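Local coordinates for prophenoloxidase b (PDB 3WKY), which carries a type 3 copper centre and, once activated, probably oxidises monophenols and o-diphenols as a phenoloxidase, at residues 248-251 with 252-255; 292-295 with 296-300; 299-302 with 303-307; 357-360 with 361-365; 398-401 with 402-406. One frame throughout, in Å; residues are numbered along the deposited sequence. Where two conformers were deposited one is given.

How the contacts relate
All five contacts lie in the copper-containing domain and are local, each within one continuous stretch. Contact 1, a turn in the loop after helix 218-239, comes first along the chain. Contacts 2 and 3 follow on helix 294-310, share Met299 and Trp300, and have centres about 10 Å apart. Contact 4 is on helix 356-365 and contact 5 on helix 391-409, the next helix. Contact 1 touches the other four; its centre is about 13 Å from those of contacts 2 and 4. Contact 4 holds two copper ligands. Contacts 2 and 3 face other subunits as well, and thus join the copper helices to the assembly interface.

Contact 1 (248-251 with 252-255); sequences FEDW and RIPV
A type I beta turn runs from Asp250 to Ile253 and is closed by Ile253 N, which donates to Asp250 O at 3.2 Å. The Asp250 side chain braces the same turn. With chi1 at -178° the carboxylate swings beside its own carbonyl carbon, and OD1 reaches Arg252 N at 3.1 Å, on the anti side of the carboxylate and 30° out of its plane. The other branch, OD2, lies against Ile253 CD1 at 3.6 Å. A water donates to both Trp251 O and Ile253 O and so bridges two carbonyls. Beyond the turn the chain folds back on Phe248. Val255 CG2 sits over one face of the Phe248 ring, 4.0 Å from its centroid, in a CH-pi contact. Trp251 CD1 covers the opposite face, and Ile253 O meets the ring edge, 3.3 Å from Phe248 CE1. The indole is held in turn by Trp251 NE1, which donates to Phe248 O at 2.9 Å from above the carbonyl plane. In at least one of its two conformers, Arg252 forms a salt bridge through NH2 with Glu298. The loop is wedged between two helices: Trp251 packs on helix 294-310, while Phe248 and Val255 lean on helix 391-409.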
# COMPACT_ATOMS: atom_id res chain seq x y z
N PHE A 248 13.28 15.85 -7.38
CA PHE A 248 12.10 15.52 -6.59
C PHE A 248 10.89 15.99 -7.40
O PHE A 248 10.52 17.17 -7.33
CB PHE A 248 12.15 16.17 -5.22
CG PHE A 248 10.95 15.85 -4.35
CD1 PHE A 248 10.59 14.54 -4.10
CD2 PHE A 248 10.17 16.87 -3.83
CE1 PHE A 248 9.46 14.25 -3.30
CE2 PHE A 248 9.05 16.58 -3.04
CZ PHE A 248 8.70 15.27 -2.79
N GLU A 249 10.30 15.06 -8.15
CA GLU A 249 9.25 15.38 -9.12
C GLU A 249 7.93 14.69 -8.86
O GLU A 249 6.87 15.24 -9.17
CB GLU A 249 9.71 15.03 -10.53
CG GLU A 249 10.69 16.02 -11.04
CD GLU A 249 11.13 15.74 -12.46
OE1 GLU A 249 10.94 14.60 -12.96
OE2 GLU A 249 11.66 16.69 -13.07
N ASP A 250 7.99 13.49 -8.30
CA ASP A 250 6.76 12.78 -7.94
C ASP A 250 6.49 13.10 -6.48
O ASP A 250 7.07 12.50 -5.58
CB ASP A 250 6.91 11.27 -8.14
CG ASP A 250 5.64 10.50 -7.83
OD1 ASP A 250 4.73 11.05 -7.18
OD2 ASP A 250 5.55 9.33 -8.24
N TRP A 251 5.59 14.06 -6.26
CA TRP A 251 5.45 14.64 -4.94
C TRP A 251 4.58 13.78 -4.02
O TRP A 251 4.27 14.17 -2.88
CB TRP A 251 4.93 16.08 -5.05
CG TRP A 251 5.89 16.95 -5.81
CD1 TRP A 251 7.24 16.75 -5.96
CD2 TRP A 251 5.58 18.14 -6.56
NE1 TRP A 251 7.78 17.74 -6.75
CE2 TRP A 251 6.78 18.61 -7.12
CE3 TRP A 251 4.40 18.86 -6.79
CZ2 TRP A 251 6.85 19.78 -7.90
CZ3 TRP A 251 4.46 20.01 -7.58
CH2 TRP A 251 5.67 20.46 -8.12
N ARG A 252 4.22 12.59 -4.49
CA ARG A 252 3.47 11.70 -3.61
C ARG A 252 4.41 10.71 -2.91
O ARG A 252 3.99 9.98 -2.02
CB ARG A 252 2.32 11.02 -4.37
CG ARG A 252 1.06 11.91 -4.53
CD ARG A 252 1.32 13.23 -5.28
NE ARG A 252 0.24 14.20 -5.12
CZ ARG A 252 -0.92 14.15 -5.77
NH1 ARG A 252 -1.15 13.16 -6.62
NH2 ARG A 252 -1.86 15.08 -5.57
N ILE A 253 5.68 10.73 -3.30
CA ILE A 253 6.74 9.90 -2.72
C ILE A 253 7.39 10.70 -1.59
O ILE A 253 7.74 11.86 -1.80
CB ILE A 253 7.84 9.57 -3.79
CG1 ILE A 253 7.24 8.84 -5.00
CG2 ILE A 253 8.98 8.76 -3.20
CD1 ILE A 253 8.28 8.46 -6.07
N PRO A 254 7.55 10.11 -0.39
CA PRO A 254 8.23 10.87 0.68
C PRO A 254 9.67 11.22 0.31
O PRO A 254 10.31 10.49 -0.44
CB PRO A 254 8.21 9.90 1.88
CG PRO A 254 8.01 8.54 1.28
CD PRO A 254 7.20 8.74 0.02
N VAL A 255 10.16 12.34 0.83
CA VAL A 255 11.54 12.75 0.60
C VAL A 255 12.42 11.82 1.40
O VAL A 255 12.40 11.83 2.63
CB VAL A 255 11.77 14.21 1.06
CG1 VAL A 255 13.26 14.59 0.95
CG2 VAL A 255 10.89 15.17 0.24
O HOH W 1 5.91 13.56 -0.70

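Contact 2 (292-295 with 296-300); sequences NYVS and QLEMW
The Gln296 side chain reaches back over the start of helix 294-310 to Asn292 and Tyr293. Its amide oxygen carries the polar part of the contact. Asn292 ND2 donates to Gln296 OE1 at 2.9 Å, and Tyr293 N donates to the same atom at 3.0 Å. The two donors come from opposite faces of the Gln296 amide plane. Gln296 CG is anti to the backbone N (chi1 -179°) and the chain is extended beyond it, which is what carries OE1 that far back. A leucine in its place would probably leave both Asn292 ND2 and Tyr293 N without their shared acceptor and the Asn292 amide free to turn.

Backbone bonds form the first helical turns. Tyr293 O takes Leu297 N at 3.1 Å and, weakly, Gln296 N. Val294 O and Ser295 O accept from Glu298 N and Met299 N.

Two further contacts within the turn are van der Waals. Leu297 CD1 lies 3.4 Å from Tyr293 O. Glu298 CG passes Val294 O at 3.3 Å.

Intersubunit contacts form a separate group. Ser295 OG bonds Asp282 of the second subunit, and the Tyr293 ring stacks on Tyr293 of that subunit.

Tyr293 is the N-cap, and the bond from its backbone N to the side chain of Gln296, three residues on, is one half of a capping box.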
# COMPACT_ATOMS: atom_id res chain seq x y z
N ASN A 292 -1.47 26.83 1.06
CA ASN A 292 -1.20 26.35 -0.30
C ASN A 292 -1.19 24.83 -0.31
O ASN A 292 -0.99 24.21 0.75
CB ASN A 292 0.12 26.91 -0.87
CG ASN A 292 0.01 28.38 -1.23
OD1 ASN A 292 0.46 29.25 -0.48
ND2 ASN A 292 -0.61 28.67 -2.38
N TYR A 293 -1.43 24.22 -1.47
CA TYR A 293 -1.71 22.78 -1.52
C TYR A 293 -0.89 22.07 -2.58
O TYR A 293 -0.56 22.66 -3.60
CB TYR A 293 -3.21 22.57 -1.77
CG TYR A 293 -4.03 23.27 -0.71
CD1 TYR A 293 -4.35 24.63 -0.80
CD2 TYR A 293 -4.45 22.57 0.42
CE1 TYR A 293 -5.08 25.27 0.22
CE2 TYR A 293 -5.19 23.20 1.43
CZ TYR A 293 -5.50 24.54 1.32
OH TYR A 293 -6.23 25.13 2.34
N VAL A 294 -0.56 20.80 -2.34
CA VAL A 294 0.29 20.06 -3.28
C VAL A 294 -0.36 19.99 -4.66
O VAL A 294 0.30 20.23 -5.68
CB VAL A 294 0.62 18.62 -2.76
CG1 VAL A 294 1.41 17.82 -3.81
CG2 VAL A 294 1.39 18.68 -1.44
N SER A 295 -1.66 19.72 -4.71
CA SER A 295 -2.29 19.56 -6.03
C SER A 295 -2.46 20.91 -6.73
O SER A 295 -2.59 20.96 -7.95
CB SER A 295 -3.64 18.86 -5.92
OG SER A 295 -4.58 19.71 -5.30
N GLN A 296 -2.44 21.99 -5.96
CA GLN A 296 -2.41 23.34 -6.51
C GLN A 296 -1.09 23.56 -7.25
O GLN A 296 -1.08 23.96 -8.43
CB GLN A 296 -2.57 24.34 -5.36
CG GLN A 296 -2.58 25.81 -5.76
CD GLN A 296 -2.60 26.71 -4.54
OE1 GLN A 296 -1.97 26.39 -3.52
NE2 GLN A 296 -3.32 27.83 -4.61
N LEU A 297 0.03 23.28 -6.58
CA LEU A 297 1.34 23.36 -7.24
C LEU A 297 1.42 22.42 -8.44
O LEU A 297 2.03 22.75 -9.47
CB LEU A 297 2.49 23.03 -6.26
CG LEU A 297 3.03 24.19 -5.41
CD1 LEU A 297 1.95 24.74 -4.47
CD2 LEU A 297 4.26 23.75 -4.60
N GLU A 298 0.81 21.25 -8.33
CA GLU A 298 0.78 20.31 -9.45
C GLU A 298 0.02 20.86 -10.65
O GLU A 298 0.43 20.65 -11.80
CB GLU A 298 0.19 18.97 -9.02
CG GLU A 298 1.14 18.22 -8.10
CD GLU A 298 0.53 16.97 -7.52
OE1 GLU A 298 -0.72 16.88 -7.46
OE2 GLU A 298 1.31 16.09 -7.09
N MET A 299 -1.06 21.57 -10.39
CA MET A 299 -1.80 22.15 -11.51
C MET A 299 -1.06 23.33 -12.15
O MET A 299 -1.07 23.49 -13.38
CB MET A 299 -3.23 22.54 -11.12
CG MET A 299 -4.08 22.92 -12.35
SD MET A 299 -4.22 21.58 -13.57
CE MET A 299 -5.33 20.49 -12.64
N TRP A 300 -0.40 24.15 -11.33
CA TRP A 300 0.49 25.18 -11.89
C TRP A 300 1.53 24.53 -12.79
O TRP A 300 1.82 25.03 -13.88
CB TRP A 300 1.22 25.93 -10.78
CG TRP A 300 0.34 26.80 -9.91
CD1 TRP A 300 -0.84 27.36 -10.25
CD2 TRP A 300 0.63 27.23 -8.57
NE1 TRP A 300 -1.33 28.10 -9.20
CE2 TRP A 300 -0.44 28.04 -8.16
CE3 TRP A 300 1.69 27.00 -7.68
CZ2 TRP A 300 -0.48 28.63 -6.89
CZ3 TRP A 300 1.65 27.60 -6.43
CH2 TRP A 300 0.57 28.40 -6.05

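Contact 3 (299-302 with 303-307); sequences MWRT and HLYHG
The ring of His303 turns one face to Met299 O, which lies 3.3 Å above the ring plane and toward the rim. Met299 CG also sits over the imidazole in a CH-pi contact, 4.0 Å from the centroid. Met299 SD approaches the ring obliquely, 3.9 Å from His303 NE2. The Met299 chain bends at CG (chi2 60°), which brings SD alongside the imidazole. At the ring nitrogens the partners are outside the contact: His303 ND1 bonds Val352 O, and NE2 bonds Arg180 of the third subunit.

The ring of Tyr305 is covered on one face by Arg301. Arg301 CG makes a CH-pi contact 3.8 Å from the Tyr305 centroid. The two side chains lie side by side and point the same way, with Arg301 CD 3.6 Å from Tyr305 OH. The guanidinium plane is only 19° from the ring plane. It is the methylene part of the arginine that meets the ring. The charged end goes on to Trp251, in a cation-pi contact, and Arg301 NH1 bonds Glu249 O. Tyr305 itself has a cation-pi partner in Arg406.

Regular backbone bonds underlie both pairs. His303 N donates to Met299 O at 2.8 Å, and Tyr305 N to Arg301 O at 2.8 Å.

Both nitrogens of the buried His303 thus have partners. A carbonyl at ND1 and an arginine at NE2 would suit a neutral imidazole with its proton on ND1.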
# COMPACT_ATOMS: atom_id res chain seq x y z
N MET A 299 -1.06 21.57 -10.39
CA MET A 299 -1.80 22.15 -11.51
C MET A 299 -1.06 23.33 -12.15
O MET A 299 -1.07 23.49 -13.38
CB MET A 299 -3.23 22.54 -11.12
CG MET A 299 -4.08 22.92 -12.35
SD MET A 299 -4.22 21.58 -13.57
CE MET A 299 -5.33 20.49 -12.64
N TRP A 300 -0.40 24.15 -11.33
CA TRP A 300 0.49 25.18 -11.89
C TRP A 300 1.53 24.53 -12.79
O TRP A 300 1.82 25.03 -13.88
CB TRP A 300 1.22 25.93 -10.78
CG TRP A 300 0.34 26.80 -9.91
CD1 TRP A 300 -0.84 27.36 -10.25
CD2 TRP A 300 0.63 27.23 -8.57
NE1 TRP A 300 -1.33 28.10 -9.20
CE2 TRP A 300 -0.44 28.04 -8.16
CE3 TRP A 300 1.69 27.00 -7.68
CZ2 TRP A 300 -0.48 28.63 -6.89
CZ3 TRP A 300 1.65 27.60 -6.43
CH2 TRP A 300 0.57 28.40 -6.05
N ARG A 301 2.10 23.42 -12.34
CA ARG A 301 3.10 22.70 -13.11
C ARG A 301 2.51 22.17 -14.43
O ARG A 301 3.13 22.29 -15.50
CB ARG A 301 3.67 21.53 -12.29
CG ARG A 301 4.74 20.74 -13.05
CD ARG A 301 5.42 19.73 -12.13
NE ARG A 301 4.48 18.70 -11.65
CZ ARG A 301 4.81 17.75 -10.78
NH1 ARG A 301 6.04 17.68 -10.29
NH2 ARG A 301 3.91 16.85 -10.43
N THR A 302 1.33 21.58 -14.33
CA THR A 302 0.62 21.10 -15.52
C THR A 302 0.40 22.24 -16.53
O THR A 302 0.65 22.08 -17.74
CB THR A 302 -0.73 20.48 -15.12
OG1 THR A 302 -0.49 19.31 -14.33
CG2 THR A 302 -1.56 20.11 -16.34
N HIS A 303 -0.05 23.39 -16.03
CA HIS A 303 -0.29 24.54 -16.91
C HIS A 303 1.01 25.01 -17.57
O HIS A 303 1.04 25.34 -18.76
CB HIS A 303 -0.91 25.71 -16.15
CG HIS A 303 -2.35 25.51 -15.75
ND1 HIS A 303 -2.96 26.28 -14.81
CD2 HIS A 303 -3.29 24.65 -16.22
CE1 HIS A 303 -4.23 25.90 -14.67
NE2 HIS A 303 -4.44 24.91 -15.53
N LEU A 304 2.08 25.04 -16.79
CA LEU A 304 3.36 25.52 -17.32
C LEU A 304 3.95 24.54 -18.33
O LEU A 304 4.49 24.96 -19.37
CB LEU A 304 4.33 25.79 -16.16
CG LEU A 304 5.71 26.32 -16.56
CD1 LEU A 304 5.58 27.66 -17.33
CD2 LEU A 304 6.58 26.50 -15.32
N TYR A 305 3.84 23.24 -18.05
CA TYR A 305 4.29 22.22 -18.99
C TYR A 305 3.52 22.34 -20.30
O TYR A 305 4.12 22.18 -21.39
CB TYR A 305 4.07 20.80 -18.43
CG TYR A 305 5.11 20.33 -17.42
CD1 TYR A 305 6.19 21.14 -17.05
CD2 TYR A 305 5.01 19.08 -16.83
CE1 TYR A 305 7.14 20.70 -16.11
CE2 TYR A 305 5.94 18.63 -15.90
CZ TYR A 305 7.00 19.44 -15.55
OH TYR A 305 7.91 18.96 -14.62
N HIS A 306 2.21 22.56 -20.22
CA HIS A 306 1.41 22.76 -21.43
C HIS A 306 1.94 23.94 -22.26
O HIS A 306 2.14 23.81 -23.47
CB HIS A 306 -0.05 23.03 -21.08
CG HIS A 306 -0.91 23.34 -22.27
ND1 HIS A 306 -1.31 22.38 -23.17
CD2 HIS A 306 -1.43 24.52 -22.71
CE1 HIS A 306 -2.04 22.95 -24.12
NE2 HIS A 306 -2.13 24.24 -23.87
N GLY A 307 2.13 25.08 -21.61
CA GLY A 307 2.63 26.27 -22.30
C GLY A 307 3.98 26.02 -22.96
O GLY A 307 4.22 26.43 -24.11

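Contact 4 (357-360 with 361-365); sequences HNLG and HDFLG. With CUO (Cu2-o2 cluster), chain J.
His357 and His361 stand one helical turn apart as an HxxxH pair of a type 3 copper centre. Both bind the same copper ion, CU2 of the cluster: His357 NE2 and His361 NE2 each lie 2.1 Å from it. The two nitrogens are 3.3 Å apart and do not bond each other. The imidazole planes stand at 77°, an oblique pairing, with His357 NE2 near the plane of the His361 ring. His397 of helix 391-409 is the third protein ligand.

The second shell fixes the rotation of both rings. His357 ND1 bonds Glu343 O and His361 ND1 bonds Met381 O. Phe72 stacks on the His361 ring.

Helix 356-365 sets the spacing. His361 N donates to His357 O at 3.3 Å, Phe363 N to Leu359 O at 2.7 Å and Leu364 N to Gly360 O at 3.0 Å. On the side away from the metal, Phe363 packs against Leu297 and stacks on Phe280. With an alanine here, the ring beside Leu359 would be gone, which would probably open a gap there and leave Phe280 without its stacking partner. The Phe363 ring turns its edge to the Leu359 carbonyl, with CD1 3.1 Å from Leu359 O.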
# COMPACT_ATOMS: atom_id res chain seq x y z
N HIS A 357 8.32 27.48 -7.63
CA HIS A 357 9.62 27.29 -7.01
C HIS A 357 9.71 27.88 -5.59
O HIS A 357 10.23 27.22 -4.68
CB HIS A 357 10.74 27.84 -7.89
CG HIS A 357 11.93 28.26 -7.11
ND1 HIS A 357 12.07 29.54 -6.62
CD2 HIS A 357 13.03 27.57 -6.69
CE1 HIS A 357 13.20 29.63 -5.93
NE2 HIS A 357 13.80 28.46 -5.97
N ASN A 358 9.20 29.09 -5.40
CA ASN A 358 9.26 29.72 -4.07
C ASN A 358 8.46 28.92 -3.05
O ASN A 358 8.93 28.66 -1.92
CB ASN A 358 8.76 31.17 -4.10
CG ASN A 358 9.73 32.11 -4.81
OD1 ASN A 358 10.93 31.82 -4.89
ND2 ASN A 358 9.22 33.23 -5.32
N LEU A 359 7.23 28.56 -3.42
CA LEU A 359 6.38 27.85 -2.46
C LEU A 359 6.96 26.48 -2.15
O LEU A 359 6.85 26.00 -1.02
CB LEU A 359 4.94 27.76 -2.94
CG LEU A 359 4.14 29.01 -2.55
CD1 LEU A 359 2.84 29.10 -3.35
CD2 LEU A 359 3.84 29.01 -1.05
N GLY A 360 7.60 25.87 -3.13
CA GLY A 360 8.23 24.57 -2.93
C GLY A 360 9.26 24.63 -1.82
O GLY A 360 9.38 23.70 -1.04
N HIS A 361 10.03 25.72 -1.75
CA HIS A 361 10.96 25.90 -0.63
C HIS A 361 10.23 25.88 0.70
O HIS A 361 10.70 25.27 1.68
CB HIS A 361 11.67 27.23 -0.74
CG HIS A 361 12.92 27.17 -1.54
ND1 HIS A 361 14.14 26.92 -0.98
CD2 HIS A 361 13.13 27.32 -2.87
CE1 HIS A 361 15.07 26.92 -1.92
NE2 HIS A 361 14.47 27.15 -3.07
N ASP A 362 9.11 26.57 0.74
CA ASP A 362 8.33 26.65 1.97
C ASP A 362 7.62 25.33 2.32
O ASP A 362 7.51 24.98 3.50
CB ASP A 362 7.34 27.81 1.89
CG ASP A 362 8.02 29.17 2.02
OD1 ASP A 362 9.16 29.22 2.54
OD2 ASP A 362 7.43 30.18 1.58
N PHE A 363 7.12 24.61 1.32
CA PHE A 363 6.58 23.27 1.59
C PHE A 363 7.65 22.37 2.20
O PHE A 363 7.40 21.66 3.16
CB PHE A 363 6.08 22.61 0.30
CG PHE A 363 4.68 22.98 -0.10
CD1 PHE A 363 4.33 24.30 -0.37
CD2 PHE A 363 3.72 21.99 -0.27
CE1 PHE A 363 3.05 24.63 -0.78
CE2 PHE A 363 2.43 22.32 -0.69
CZ PHE A 363 2.09 23.63 -0.94
N LEU A 364 8.85 22.37 1.61
CA LEU A 364 9.91 21.51 2.13
C LEU A 364 10.35 22.00 3.51
O LEU A 364 10.58 21.20 4.42
CB LEU A 364 11.08 21.44 1.13
CG LEU A 364 10.75 20.68 -0.15
CD1 LEU A 364 11.79 20.96 -1.27
CD2 LEU A 364 10.66 19.17 0.09
N GLY A 365 10.45 23.32 3.67
CA GLY A 365 10.92 23.89 4.92
C GLY A 365 9.93 23.69 6.06
O GLY A 365 10.32 23.74 7.23
CU1 CUO J . 18.26 30.00 -5.16
CU2 CUO J . 15.46 27.76 -4.81
O1 CUO J . 16.32 29.53 -5.05
O2 CUO J . 16.99 28.85 -3.70

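Contact 5 (398-401 with 402-406); sequences KFID and NVFHR
Phe399 and Val403 meet one turn apart on helix 391-409, a member of the four-helix bundle that holds the copper pair in type 3 copper proteins. The two side chains cross at a slant. Val403 CG2 comes over one face of the Phe399 ring, 4.1 Å from its centroid, as a CH-pi contact, and its closest ring atom is Phe399 CE1 at 3.7 Å. Chi1 of 156° sends the Phe399 ring past its own carbonyl carbon, toward Val403. Trp251 meets the ring edge-to-face from the neighbouring loop.

Ile400 and Phe404 are arranged differently. They run side by side and point the same way. The gamma branch CG2 of Ile400 touches Phe404 CE2 at 3.5 Å. Both side chains pack on Phe222 of helix 218-239, and Phe404 also lies on helix 334-343.

The polar groups take another side of the helix. The Asp401 carboxylate is buried and doubly held: OD2 forms a salt bridge with Arg525, and OD1 bonds His227 ND1. These partners would tend to keep it ionised. Asn402 OD1 shares Arg525, and Asn402 ND2 bonds Glu249 OE2 in at least one of the two Glu249 conformers, so both ends of the amide have partners.

Backbone bonds such as Phe404 N to Ile400 O, at 3.1 Å, keep the turns regular. The Lys398 chain bends at chi2 (70°) and runs at a slant to the Asn402 side chain, with Lys398 CE 3.7 Å from Asn402 OD1.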
# COMPACT_ATOMS: atom_id res chain seq x y z
N LYS A 398 17.14 20.30 -9.08
CA LYS A 398 17.19 19.41 -10.24
C LYS A 398 15.81 19.36 -10.91
O LYS A 398 15.72 19.36 -12.13
CB LYS A 398 17.69 18.01 -9.86
CG LYS A 398 17.81 17.06 -11.06
CD LYS A 398 18.97 17.47 -12.00
CE LYS A 398 19.01 16.55 -13.21
NZ LYS A 398 20.28 16.73 -14.01
N PHE A 399 14.73 19.32 -10.12
CA PHE A 399 13.39 19.42 -10.70
C PHE A 399 13.24 20.73 -11.49
O PHE A 399 12.77 20.74 -12.63
CB PHE A 399 12.30 19.33 -9.62
CG PHE A 399 11.00 19.98 -10.03
CD1 PHE A 399 10.24 19.47 -11.07
CD2 PHE A 399 10.53 21.11 -9.36
CE1 PHE A 399 9.04 20.07 -11.47
CE2 PHE A 399 9.34 21.71 -9.73
CZ PHE A 399 8.60 21.20 -10.79
N ILE A 400 13.63 21.83 -10.85
CA ILE A 400 13.54 23.13 -11.50
C ILE A 400 14.38 23.16 -12.78
O ILE A 400 13.91 23.63 -13.83
CB ILE A 400 13.96 24.26 -10.52
CG1 ILE A 400 12.93 24.36 -9.37
CG2 ILE A 400 14.06 25.60 -11.24
CD1 ILE A 400 11.51 24.70 -9.85
N ASP A 401 15.59 22.62 -12.72
CA ASP A 401 16.43 22.62 -13.93
C ASP A 401 15.81 21.73 -15.01
O ASP A 401 15.95 22.01 -16.21
CB ASP A 401 17.85 22.15 -13.61
CG ASP A 401 18.82 22.47 -14.73
OD1 ASP A 401 19.06 23.67 -14.99
OD2 ASP A 401 19.35 21.53 -15.36
N ASN A 402 15.14 20.66 -14.59
CA ASN A 402 14.43 19.80 -15.53
C ASN A 402 13.33 20.54 -16.28
O ASN A 402 13.10 20.28 -17.46
CB ASN A 402 13.81 18.58 -14.81
CG ASN A 402 14.82 17.49 -14.51
OD1 ASN A 402 15.96 17.52 -15.01
ND2 ASN A 402 14.40 16.50 -13.71
N VAL A 403 12.62 21.44 -15.59
CA VAL A 403 11.60 22.24 -16.25
C VAL A 403 12.26 23.12 -17.30
O VAL A 403 11.80 23.22 -18.45
CB VAL A 403 10.84 23.14 -15.26
CG1 VAL A 403 9.74 23.94 -15.99
CG2 VAL A 403 10.22 22.30 -14.12
N PHE A 404 13.34 23.77 -16.91
CA PHE A 404 14.06 24.65 -17.86
C PHE A 404 14.60 23.87 -19.06
O PHE A 404 14.51 24.34 -20.20
CB PHE A 404 15.17 25.41 -17.14
CG PHE A 404 14.67 26.52 -16.23
CD1 PHE A 404 13.78 27.47 -16.71
CD2 PHE A 404 15.09 26.60 -14.90
CE1 PHE A 404 13.32 28.50 -15.88
CE2 PHE A 404 14.63 27.63 -14.07
CZ PHE A 404 13.74 28.58 -14.57
N HIS A 405 15.14 22.68 -18.82
CA HIS A 405 15.68 21.84 -19.91
C HIS A 405 14.53 21.36 -20.79
O HIS A 405 14.68 21.25 -22.01
CB HIS A 405 16.48 20.66 -19.33
CG HIS A 405 17.02 19.72 -20.37
ND1 HIS A 405 17.99 20.10 -21.28
CD2 HIS A 405 16.75 18.42 -20.63
CE1 HIS A 405 18.28 19.07 -22.06
NE2 HIS A 405 17.54 18.04 -21.68
N ARG A 406 13.38 21.06 -20.19
CA ARG A 406 12.20 20.72 -20.97
C ARG A 406 11.91 21.83 -21.97
O ARG A 406 11.64 21.57 -23.15
CB ARG A 406 10.97 20.55 -20.07
CG ARG A 406 9.71 20.06 -20.80
CD ARG A 406 8.48 20.18 -19.88
NE ARG A 406 7.28 19.59 -20.48
CZ ARG A 406 6.75 18.42 -20.10
NH1 ARG A 406 7.31 17.71 -19.13
NH2 ARG A 406 5.66 17.97 -20.70